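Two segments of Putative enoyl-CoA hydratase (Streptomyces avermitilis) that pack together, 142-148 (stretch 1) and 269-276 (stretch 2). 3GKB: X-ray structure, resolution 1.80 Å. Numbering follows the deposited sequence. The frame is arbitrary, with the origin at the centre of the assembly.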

# COMPACT_ATOMS: atom_id res chain seq x y z
N GLN B 142 8.98 -14.81 7.39
CA GLN B 142 7.99 -15.88 7.56
C GLN B 142 8.72 -17.18 7.20
O GLN B 142 8.86 -17.52 6.05
CB GLN B 142 6.74 -15.68 6.69
CG GLN B 142 5.90 -14.42 7.04
CD GLN B 142 5.23 -14.41 8.44
OE1 GLN B 142 4.75 -13.34 8.88
NE2 GLN B 142 5.17 -15.58 9.15
N ILE B 143 9.21 -17.88 8.22
CA ILE B 143 10.04 -19.08 8.02
C ILE B 143 9.24 -20.33 7.63
O ILE B 143 9.83 -21.35 7.23
CB ILE B 143 10.83 -19.36 9.33
CG1 ILE B 143 11.98 -20.35 9.11
CG2 ILE B 143 9.90 -19.92 10.41
CD1 ILE B 143 13.18 -19.78 8.40
N GLU B 144 7.92 -20.25 7.78
CA GLU B 144 7.02 -21.39 7.67
C GLU B 144 7.22 -22.25 6.43
O GLU B 144 7.32 -23.48 6.56
CB GLU B 144 5.57 -20.92 7.76
CG GLU B 144 5.18 -20.48 9.19
CD GLU B 144 5.33 -18.96 9.45
OE1 GLU B 144 6.19 -18.30 8.83
OE2 GLU B 144 4.58 -18.44 10.30
N ALA B 145 7.30 -21.62 5.26
CA ALA B 145 7.45 -22.35 4.00
C ALA B 145 8.64 -23.30 4.02
O ALA B 145 8.58 -24.38 3.43
CB ALA B 145 7.53 -21.37 2.79
N LEU B 146 9.71 -22.90 4.72
CA LEU B 146 10.92 -23.74 4.84
C LEU B 146 10.77 -24.93 5.81
O LEU B 146 11.60 -25.86 5.80
CB LEU B 146 12.14 -22.89 5.22
CG LEU B 146 12.48 -21.77 4.23
CD1 LEU B 146 13.73 -21.02 4.67
CD2 LEU B 146 12.61 -22.25 2.80
N MET B 147 9.70 -24.90 6.60
CA MET B 147 9.32 -26.01 7.48
C MET B 147 8.21 -26.86 6.85
O MET B 147 7.66 -27.75 7.48
CB MET B 147 8.96 -25.45 8.86
CG MET B 147 10.15 -24.73 9.63
SD MET B 147 9.53 -24.20 11.29
CE MET B 147 11.07 -23.44 11.90
N GLY B 148 7.91 -26.60 5.57
CA GLY B 148 6.94 -27.36 4.81
C GLY B 148 5.50 -27.00 5.09
O GLY B 148 4.59 -27.77 4.77
N ASP B 269 20.85 -17.72 11.44
CA ASP B 269 20.52 -17.88 10.02
C ASP B 269 19.60 -19.08 9.88
O ASP B 269 19.94 -20.08 9.22
CB ASP B 269 21.81 -18.06 9.17
CG ASP B 269 21.53 -18.19 7.65
OD1 ASP B 269 20.40 -17.87 7.16
OD2 ASP B 269 22.47 -18.62 6.92
N LEU B 270 18.41 -18.99 10.47
CA LEU B 270 17.47 -20.10 10.41
C LEU B 270 17.11 -20.47 8.97
O LEU B 270 16.83 -21.65 8.68
CB LEU B 270 16.22 -19.82 11.26
CG LEU B 270 15.21 -20.94 11.47
CD1 LEU B 270 15.87 -22.15 12.19
CD2 LEU B 270 13.98 -20.43 12.24
N GLU B 271 17.08 -19.49 8.07
CA GLU B 271 16.70 -19.73 6.67
C GLU B 271 17.70 -20.67 6.06
O GLU B 271 17.32 -21.71 5.51
CB GLU B 271 16.62 -18.42 5.86
CG GLU B 271 15.51 -17.48 6.29
CD GLU B 271 15.78 -16.67 7.58
OE1 GLU B 271 16.95 -16.59 8.04
OE2 GLU B 271 14.80 -16.11 8.16
N GLY B 272 18.98 -20.34 6.22
CA GLY B 272 20.07 -21.21 5.76
C GLY B 272 20.05 -22.61 6.38
O GLY B 272 20.21 -23.63 5.69
N LEU B 273 19.83 -22.68 7.69
CA LEU B 273 19.75 -23.96 8.38
C LEU B 273 18.64 -24.83 7.82
O LEU B 273 18.84 -26.01 7.51
CB LEU B 273 19.57 -23.72 9.88
CG LEU B 273 19.46 -24.96 10.77
CD1 LEU B 273 20.63 -25.91 10.48
CD2 LEU B 273 19.49 -24.55 12.22
N MET B 274 17.45 -24.24 7.65
CA MET B 274 16.32 -25.03 7.15
C MET B 274 16.49 -25.44 5.68
O MET B 274 16.07 -26.54 5.29
CB MET B 274 14.97 -24.31 7.37
CG MET B 274 14.59 -24.14 8.87
SD MET B 274 14.59 -25.66 9.90
CE MET B 274 13.58 -26.80 8.93
N ARG B 275 17.14 -24.62 4.86
CA ARG B 275 17.37 -25.07 3.48
C ARG B 275 18.34 -26.22 3.41
O ARG B 275 18.15 -27.14 2.60
CB ARG B 275 17.79 -23.93 2.58
CG ARG B 275 16.67 -22.91 2.43
CD ARG B 275 16.97 -21.95 1.31
NE ARG B 275 15.77 -21.17 1.02
CZ ARG B 275 15.57 -19.92 1.41
NH1 ARG B 275 16.49 -19.27 2.08
NH2 ARG B 275 14.44 -19.32 1.11
N SER B 276 19.36 -26.21 4.26
CA SER B 276 20.31 -27.33 4.29
C SER B 276 19.67 -28.60 4.86
O SER B 276 19.98 -29.71 4.39
CB SER B 276 21.57 -26.96 5.01
OG SER B 276 21.34 -26.82 6.37
O HOH W 1 13.64 -25.98 3.90

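Short helical segments far apart in sequence often pack mainly through side chains, with few or no direct hydrogen bonds between them, and this pair from a putative enoyl-CoA hydratase is a compact example. A 3-10 segment ends at Met-147, with Met-147 N bonded to Glu-144 O at 2.8 Å and Leu-146 N to Ile-143 O at 3.0 Å. Gly-148 follows with a positive phi of 79°, a conformation that favours glycine. The second stretch is a regular helix from Leu-270 onward, in which Met-274 N reaches Leu-270 O at 2.9 Å and Arg-275 N reaches Glu-271 O at 3.0 Å. Asp-269 caps its start, OD1 accepting from Gly-272 N at 3.0 Å. Gly-272 suits this tight cap, since a CB there would lie 2.4 Å from Asp-269 OD2.

No direct hydrogen bond crosses between the stretches. The backbones approach to 6.0 Å between the CA atoms of Leu-146 and Met-274, and to 6.8 Å between those of Ile-143 and Glu-271. Near the closer pair, one water bridges the two stretches, donating to Leu-146 O at 2.8 Å and to Met-274 O at 2.9 Å.

Leu-146 is the centre of the contact and has the largest covered area, 96 Å² of its surface. Its CA-to-CB bond points toward the helix, and its CB meets Met-274 CB at 3.8 Å. With the m,t rotamer, CD1 lies 3.8 Å from Glu-271 O and over one face of the Arg-275 guanidinium, while CD2 is 3.8 Å from Arg-275 NE. A flat cationic group can thus pack against a methyl and still use its polar edge, as Arg-275 NH2 does in a bond elsewhere in the structure.

Ile-143 also points toward the helix, setting CG1 3.7 Å from Leu-270 CD2 and CD1 3.9 Å from Glu-271 CG. Glu-271 therefore contributes its aliphatic stem here, its carboxylate oxygens being hydrogen-bonded elsewhere. The methionines supply flexible reach. Met-147 leaves its backbone sideways, yet its extended chain brings CE within 4.2 Å of Leu-270 CD2. Met-274 instead folds through three m torsions, placing its CE 4.1 Å from Met-147 CG and 3.8 Å from Leu-146 O. Together the two stretches bury 357 Å², largely by fitting branched and unbranched apolar chains around one central leucine.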